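Local coordinates for protein 4-oxalocrotonate tautomerase family enzyme (Burkholderia sp. RPE67, PDB 6VVM) that belongs to the tautomerase superfamily and assembles as a trimer whose chain holds two beta-alpha-beta units, at residues A59-A70 with S98-N108; K16-T24 with S37-L45. All coordinates share one frame; numbering follows the deposited sequence.

Interaction 1. Residues A59-A70 with S98-N108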
# COMPACT_ATOMS: atom_id res chain seq x y z
N ALA A 59 -2.48 -13.89 -13.76
CA ALA A 59 -1.77 -13.18 -14.81
C ALA A 59 -1.70 -11.67 -14.58
O ALA A 59 -0.96 -10.99 -15.30
CB ALA A 59 -2.42 -13.45 -16.16
N ALA A 60 -2.45 -11.13 -13.62
CA ALA A 60 -2.39 -9.70 -13.34
C ALA A 60 -1.08 -9.30 -12.67
O ALA A 60 -0.70 -8.13 -12.73
CB ALA A 60 -3.55 -9.28 -12.45
N LEU A 61 -0.42 -10.25 -12.03
CA LEU A 61 0.77 -10.06 -11.23
C LEU A 61 2.00 -10.46 -12.03
O LEU A 61 1.89 -11.20 -13.00
CB LEU A 61 0.65 -10.88 -9.94
CG LEU A 61 -0.65 -10.51 -9.18
CD1 LEU A 61 -0.72 -11.14 -7.81
CD2 LEU A 61 -0.83 -9.01 -9.07
N PRO A 62 3.20 -9.99 -11.64
CA PRO A 62 3.47 -9.22 -10.41
C PRO A 62 3.39 -7.70 -10.51
O PRO A 62 3.71 -7.11 -11.54
CB PRO A 62 4.90 -9.64 -10.06
CG PRO A 62 5.54 -9.91 -11.39
CD PRO A 62 4.44 -10.29 -12.38
N VAL A 63 2.97 -7.07 -9.41
CA VAL A 63 2.97 -5.62 -9.26
C VAL A 63 3.93 -5.29 -8.12
O VAL A 63 3.80 -5.83 -7.02
CB VAL A 63 1.57 -5.08 -8.97
CG1 VAL A 63 1.64 -3.58 -8.62
CG2 VAL A 63 0.65 -5.34 -10.17
N ILE A 64 4.91 -4.45 -8.39
CA ILE A 64 5.91 -4.06 -7.39
C ILE A 64 5.69 -2.60 -7.06
O ILE A 64 5.74 -1.74 -7.94
CB ILE A 64 7.34 -4.30 -7.88
CG1 ILE A 64 7.55 -5.75 -8.34
CG2 ILE A 64 8.31 -3.98 -6.76
CD1 ILE A 64 7.41 -5.97 -9.88
N ILE A 65 5.48 -2.31 -5.78
CA ILE A 65 5.46 -0.94 -5.28
C ILE A 65 6.78 -0.69 -4.57
O ILE A 65 7.17 -1.46 -3.68
CB ILE A 65 4.27 -0.70 -4.34
CG1 ILE A 65 2.96 -0.97 -5.09
CG2 ILE A 65 4.31 0.71 -3.77
CD1 ILE A 65 1.75 -1.09 -4.17
N ALA A 66 7.48 0.36 -4.97
CA ALA A 66 8.77 0.73 -4.40
C ALA A 66 8.65 2.12 -3.79
O ALA A 66 8.34 3.08 -4.50
CB ALA A 66 9.87 0.72 -5.47
N ILE A 67 8.89 2.21 -2.49
CA ILE A 67 8.78 3.45 -1.74
C ILE A 67 10.17 3.96 -1.43
O ILE A 67 10.95 3.29 -0.73
CB ILE A 67 7.96 3.26 -0.47
CG1 ILE A 67 6.58 2.71 -0.85
CG2 ILE A 67 7.87 4.57 0.29
CD1 ILE A 67 5.60 2.57 0.30
N LEU A 68 10.48 5.16 -1.92
CA LEU A 68 11.81 5.77 -1.82
C LEU A 68 11.70 7.14 -1.18
O LEU A 68 10.71 7.85 -1.37
CB LEU A 68 12.44 5.96 -3.20
CG LEU A 68 12.44 4.78 -4.17
CD1 LEU A 68 12.95 5.23 -5.53
CD2 LEU A 68 13.32 3.68 -3.62
N ILE A 69 12.75 7.55 -0.45
CA ILE A 69 12.80 8.95 -0.04
C ILE A 69 13.05 9.79 -1.29
O ILE A 69 13.84 9.40 -2.16
CB ILE A 69 13.87 9.20 1.04
CG1 ILE A 69 13.51 8.45 2.32
CG2 ILE A 69 13.94 10.69 1.37
CD1 ILE A 69 14.47 8.67 3.49
N ALA A 70 12.34 10.91 -1.40
CA ALA A 70 12.46 11.74 -2.59
C ALA A 70 13.91 12.13 -2.86
O ALA A 70 14.75 12.18 -1.96
CB ALA A 70 11.59 13.00 -2.46
N SER A 98 4.43 -8.79 -18.35
CA SER A 98 3.41 -8.84 -17.32
C SER A 98 3.75 -8.04 -16.07
O SER A 98 2.88 -7.89 -15.21
CB SER A 98 3.16 -10.30 -16.93
OG SER A 98 4.28 -10.83 -16.22
N THR A 99 4.98 -7.52 -15.93
CA THR A 99 5.39 -6.87 -14.69
C THR A 99 5.00 -5.39 -14.68
O THR A 99 5.05 -4.70 -15.70
CB THR A 99 6.90 -6.99 -14.47
OG1 THR A 99 7.59 -6.33 -15.53
CG2 THR A 99 7.35 -8.48 -14.43
N ARG A 100 4.60 -4.92 -13.49
CA ARG A 100 4.25 -3.53 -13.23
C ARG A 100 5.08 -3.02 -12.07
O ARG A 100 5.25 -3.72 -11.07
CB ARG A 100 2.76 -3.39 -12.86
CG ARG A 100 1.77 -3.81 -13.92
CD ARG A 100 1.98 -3.00 -15.17
NE ARG A 100 0.79 -2.94 -16.03
CZ ARG A 100 0.30 -3.97 -16.71
NH1 ARG A 100 -0.75 -3.80 -17.50
NH2 ARG A 100 0.84 -5.17 -16.59
N VAL A 101 5.58 -1.79 -12.19
CA VAL A 101 6.31 -1.13 -11.10
C VAL A 101 5.69 0.23 -10.85
O VAL A 101 5.44 0.99 -11.79
CB VAL A 101 7.81 -0.98 -11.41
CG1 VAL A 101 8.51 -0.19 -10.28
CG2 VAL A 101 8.45 -2.36 -11.60
N MET A 102 5.49 0.56 -9.57
CA MET A 102 5.01 1.88 -9.19
C MET A 102 5.89 2.42 -8.07
O MET A 102 6.08 1.77 -7.04
CB MET A 102 3.54 1.81 -8.74
CG MET A 102 2.58 1.65 -9.89
SD MET A 102 1.23 0.50 -9.53
CE MET A 102 0.66 0.97 -7.90
N ILE A 103 6.45 3.61 -8.29
CA ILE A 103 7.41 4.21 -7.37
C ILE A 103 6.74 5.35 -6.64
O ILE A 103 6.23 6.29 -7.27
CB ILE A 103 8.67 4.71 -8.09
CG1 ILE A 103 9.39 3.54 -8.78
CG2 ILE A 103 9.59 5.43 -7.10
CD1 ILE A 103 10.56 3.97 -9.62
N LYS A 104 6.76 5.30 -5.31
CA LYS A 104 6.29 6.38 -4.46
C LYS A 104 7.49 7.14 -3.91
O LYS A 104 8.36 6.54 -3.27
CB LYS A 104 5.43 5.85 -3.31
CG LYS A 104 4.03 5.43 -3.72
CD LYS A 104 3.34 4.65 -2.61
CE LYS A 104 2.43 5.54 -1.78
NZ LYS A 104 1.04 4.97 -1.72
N ASP A 105 7.53 8.44 -4.17
CA ASP A 105 8.52 9.34 -3.59
C ASP A 105 7.98 9.92 -2.30
O ASP A 105 6.85 10.42 -2.27
CB ASP A 105 8.85 10.47 -4.57
CG ASP A 105 9.56 9.97 -5.80
OD1 ASP A 105 10.59 9.30 -5.65
OD2 ASP A 105 9.08 10.24 -6.92
N ILE A 106 8.77 9.86 -1.23
CA ILE A 106 8.38 10.38 0.09
C ILE A 106 9.28 11.57 0.41
O ILE A 106 10.50 11.40 0.51
CB ILE A 106 8.48 9.30 1.18
CG1 ILE A 106 7.70 8.04 0.80
CG2 ILE A 106 8.00 9.84 2.55
CD1 ILE A 106 6.17 8.23 0.70
N PRO A 107 8.74 12.78 0.60
CA PRO A 107 9.59 13.91 0.98
C PRO A 107 10.26 13.65 2.32
O PRO A 107 9.72 12.94 3.17
CB PRO A 107 8.60 15.09 1.07
CG PRO A 107 7.40 14.65 0.25
CD PRO A 107 7.32 13.16 0.47
N ASN A 108 11.45 14.23 2.50
CA ASN A 108 12.21 13.94 3.72
C ASN A 108 11.52 14.45 4.97
O ASN A 108 11.76 13.93 6.06
CB ASN A 108 13.66 14.47 3.59
CG ASN A 108 13.76 15.98 3.40
OD1 ASN A 108 12.76 16.71 3.42
ND2 ASN A 108 14.99 16.47 3.23
O HOH W 1 0.17 -8.73 -15.74
O HOH W 2 2.61 -12.65 -14.81
O HOH W 3 13.27 9.39 -4.96
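Ile-67 and Ile-106 meet on the face of a parallel strand pair that also carries Val-63, Ile-65, Arg-100, Met-102 and Lys-104. Strands 63-69 and 100-106 run side by side, their N-to-C directions 24° apart, and eight backbone bonds link them from Arg-100 N to Pro-62 O at one end to Ala-70 N to Ile-106 O at the other.

From Ile-67 CB, CG1 is anti to the carbonyl carbon (chi1 -57°), which lays it parallel to the Lys-104 side chain, 4.2 Å from its CB and equally close to its CD. The tip, CD1, stays beside that chain, close to CD. The other branch, CG2, leans toward Ile-106, two residues beyond Lys-104 on the same face, and meets its CG1 at 3.5 Å. A branched chain suits this place because its two arms serve two neighbours. Lys-104 lends its aliphatic part here while its NZ bonds to Tyr-6 OH of the second subunit.

On the other face, Leu-68 CD1 touches Ile-103 CG2 at 3.7 Å, the short Ala-66 touches Ile-103 and Leu-3 of strand 2-8, and helix 74-92 packs on Ile-64 and Leu-68. At the entry, Pro-62, after a cis peptide bond, sets its CG 3.8 Å from Thr-99 CG2. Near the C-terminal end of the ladder a water donates to Ile-69 O and to Asp-105 OD1, 2.8 Å from the latter, and OD2 pairs with Lys-77. The chemistry thus divides: peptide groups satisfy one another, aliphatic chains fill both faces, and water and charge finish the C-terminal end.

Interaction 2. Residues K16-T24 with S37-L45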
# COMPACT_ATOMS: atom_id res chain seq x y z
N LYS A 16 10.71 -17.59 -3.00
CA LYS A 16 10.49 -16.30 -2.37
C LYS A 16 11.78 -15.74 -1.79
O LYS A 16 12.07 -14.55 -1.92
CB LYS A 16 9.42 -16.42 -1.29
CG LYS A 16 8.05 -16.78 -1.85
CD LYS A 16 6.96 -16.63 -0.80
CE LYS A 16 6.69 -17.92 -0.06
NZ LYS A 16 5.26 -17.88 0.45
N ALA A 17 12.58 -16.60 -1.15
CA ALA A 17 13.90 -16.17 -0.69
C ALA A 17 14.79 -15.72 -1.85
O ALA A 17 15.53 -14.74 -1.73
CB ALA A 17 14.57 -17.31 0.10
N SER A 18 14.72 -16.40 -3.00
CA SER A 18 15.52 -15.97 -4.14
C SER A 18 14.97 -14.68 -4.74
O SER A 18 15.73 -13.86 -5.28
CB SER A 18 15.59 -17.08 -5.19
OG SER A 18 16.13 -16.60 -6.41
N LEU A 19 13.67 -14.45 -4.62
CA LEU A 19 13.12 -13.18 -5.07
C LEU A 19 13.56 -12.03 -4.17
O LEU A 19 13.89 -10.95 -4.67
CB LEU A 19 11.59 -13.26 -5.11
CG LEU A 19 10.90 -11.95 -5.52
CD1 LEU A 19 11.19 -11.64 -6.98
CD2 LEU A 19 9.38 -12.04 -5.28
N ILE A 20 13.55 -12.24 -2.85
CA ILE A 20 14.00 -11.21 -1.92
C ILE A 20 15.46 -10.90 -2.18
O ILE A 20 15.88 -9.74 -2.19
CB ILE A 20 13.75 -11.64 -0.46
CG1 ILE A 20 12.27 -11.40 -0.06
CG2 ILE A 20 14.71 -10.89 0.49
CD1 ILE A 20 11.76 -12.34 1.03
N ASP A 21 16.25 -11.94 -2.45
CA ASP A 21 17.67 -11.76 -2.75
C ASP A 21 17.86 -10.94 -4.02
O ASP A 21 18.62 -9.96 -4.04
CB ASP A 21 18.34 -13.13 -2.87
CG ASP A 21 19.77 -13.06 -3.41
OD1 ASP A 21 20.55 -12.22 -2.92
OD2 ASP A 21 20.10 -13.87 -4.31
N GLY A 22 17.15 -11.30 -5.09
CA GLY A 22 17.38 -10.64 -6.36
C GLY A 22 16.88 -9.21 -6.38
O GLY A 22 17.53 -8.33 -6.94
N LEU A 23 15.71 -8.96 -5.77
CA LEU A 23 15.18 -7.60 -5.73
C LEU A 23 16.06 -6.67 -4.91
O LEU A 23 16.12 -5.46 -5.17
CB LEU A 23 13.75 -7.62 -5.17
CG LEU A 23 12.72 -8.33 -6.06
CD1 LEU A 23 11.39 -8.33 -5.33
CD2 LEU A 23 12.56 -7.61 -7.38
N THR A 24 16.72 -7.21 -3.89
CA THR A 24 17.65 -6.38 -3.12
C THR A 24 18.87 -6.03 -3.96
O THR A 24 19.27 -4.87 -4.04
CB THR A 24 18.03 -7.10 -1.82
OG1 THR A 24 16.83 -7.30 -1.04
CG2 THR A 24 19.02 -6.27 -0.98
N SER A 37 19.46 -1.44 3.81
CA SER A 37 18.35 -0.51 3.90
C SER A 37 17.16 -0.95 3.05
O SER A 37 16.14 -0.26 3.03
CB SER A 37 18.79 0.89 3.47
OG SER A 37 18.93 0.98 2.06
N VAL A 38 17.27 -2.06 2.34
CA VAL A 38 16.17 -2.56 1.50
C VAL A 38 15.32 -3.50 2.33
O VAL A 38 15.80 -4.56 2.75
CB VAL A 38 16.71 -3.26 0.24
CG1 VAL A 38 15.55 -3.81 -0.61
CG2 VAL A 38 17.56 -2.29 -0.55
N ARG A 39 14.07 -3.10 2.58
CA ARG A 39 13.06 -3.93 3.24
C ARG A 39 12.03 -4.38 2.21
O ARG A 39 11.54 -3.56 1.42
CB ARG A 39 12.37 -3.16 4.37
CG ARG A 39 13.24 -2.97 5.62
CD ARG A 39 12.81 -1.75 6.45
NE ARG A 39 12.92 -0.51 5.68
CZ ARG A 39 14.04 0.19 5.54
NH1 ARG A 39 14.05 1.31 4.81
NH2 ARG A 39 15.16 -0.20 6.13
N ILE A 40 11.70 -5.66 2.22
CA ILE A 40 10.76 -6.21 1.24
C ILE A 40 9.60 -6.90 1.95
O ILE A 40 9.80 -7.67 2.90
CB ILE A 40 11.46 -7.20 0.29
CG1 ILE A 40 12.59 -6.49 -0.46
CG2 ILE A 40 10.45 -7.83 -0.70
CD1 ILE A 40 13.40 -7.40 -1.30
N LEU A 41 8.39 -6.68 1.45
CA LEU A 41 7.26 -7.49 1.86
C LEU A 41 6.63 -8.09 0.62
O LEU A 41 6.36 -7.37 -0.34
CB LEU A 41 6.21 -6.70 2.67
CG LEU A 41 5.60 -5.40 2.13
CD1 LEU A 41 4.15 -5.20 2.67
CD2 LEU A 41 6.47 -4.21 2.50
N LEU A 42 6.44 -9.40 0.64
CA LEU A 42 5.73 -10.11 -0.41
C LEU A 42 4.29 -10.28 0.06
O LEU A 42 4.05 -10.75 1.17
CB LEU A 42 6.36 -11.48 -0.69
CG LEU A 42 7.86 -11.41 -0.97
CD1 LEU A 42 8.43 -12.81 -1.14
CD2 LEU A 42 8.12 -10.54 -2.19
N THR A 43 3.34 -9.87 -0.78
CA THR A 43 1.92 -9.97 -0.47
C THR A 43 1.30 -11.00 -1.41
O THR A 43 0.99 -10.70 -2.56
CB THR A 43 1.25 -8.60 -0.58
OG1 THR A 43 1.80 -7.72 0.42
CG2 THR A 43 -0.28 -8.71 -0.33
N GLU A 44 1.19 -12.23 -0.92
CA GLU A 44 0.62 -13.32 -1.69
C GLU A 44 -0.90 -13.19 -1.73
O GLU A 44 -1.53 -12.95 -0.70
CB GLU A 44 0.97 -14.67 -1.05
CG GLU A 44 2.27 -15.27 -1.45
CD GLU A 44 2.41 -16.70 -0.92
OE1 GLU A 44 1.51 -17.16 -0.17
OE2 GLU A 44 3.41 -17.35 -1.26
N LEU A 45 -1.49 -13.36 -2.91
CA LEU A 45 -2.94 -13.27 -3.04
C LEU A 45 -3.52 -14.51 -3.70
O LEU A 45 -2.97 -15.03 -4.68
CB LEU A 45 -3.35 -12.04 -3.87
CG LEU A 45 -2.94 -10.68 -3.31
CD1 LEU A 45 -3.56 -9.55 -4.14
CD2 LEU A 45 -3.35 -10.56 -1.84
O HOH W 4 15.55 -7.28 1.54
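Helix 16-24 lies across strand 39-45 at 142°, with the two axes 9.4 Å apart at their closest. The backbones converge along the helix: the CA atoms of Lys-16 and Leu-42 are 8.1 Å apart, those of Thr-24 and Val-38 only 6.2 Å. Small or short side chains suit the near end, long ones the far end.

Alternate strand residues, Val-38, Ile-40, Leu-42 and Glu-44, face the helix. Leu-42 forks against it: CD1 lies 3.7 Å from Lys-16 CB and also touches Ile-20 CD1, while CD2 meets Leu-19 CD2. Ile-40 extends its CD1 against the helix, to Leu-23 CB and to within 3.4 Å of Thr-24 OG1. Its CG2 passes Ile-20 CG1, the two chains running in opposite directions.

Thr-24 turns OG1 beside its own backbone N (chi1 -61°), which lets the hydroxyl donate back to Ile-20 O at 2.9 Å. That carbonyl also accepts from Thr-24 N, the two donors arriving at opposite faces of its plane. A water bridges Thr-24 OG1 to Val-38 O.

At the other end Lys-16 bends at chi3 (-93°) to bring NZ 2.6 Å from Glu-44 OE2, a salt bridge formed from above the carboxylate plane. NZ has a second partner in Asp-110 of the third subunit, so this charge also takes part in that interface. Leu-19 and Leu-23 reach on to helix 74-92. An amphipathic helix laid over a sheet in this way, between strands 2-8 and 39-45, is the crossover of the beta-alpha-beta unit from which tautomerase superfamily proteins are built.

Interaction 2 comes first along the chain and is complete before interaction 1 begins, and each belongs to one of two successive beta-alpha-beta units. Their centres lie 13 Å apart and their nearest atoms about 5 Å, without touching. They share a mixed four-stranded sheet, ordered 39-45, 2-8, 63-69, 100-106: interaction 2 covers one outer strand with its helix, whereas interaction 1 pairs the other outer strand with its inner neighbour. Strand 2-8 separates them, running antiparallel to 63-69. Helices 13-31 and 74-92 pack together on one side of the sheet. Both outer strands run on into antiparallel ladders with neighbouring subunits, so each contact borders a subunit interface of the trimer.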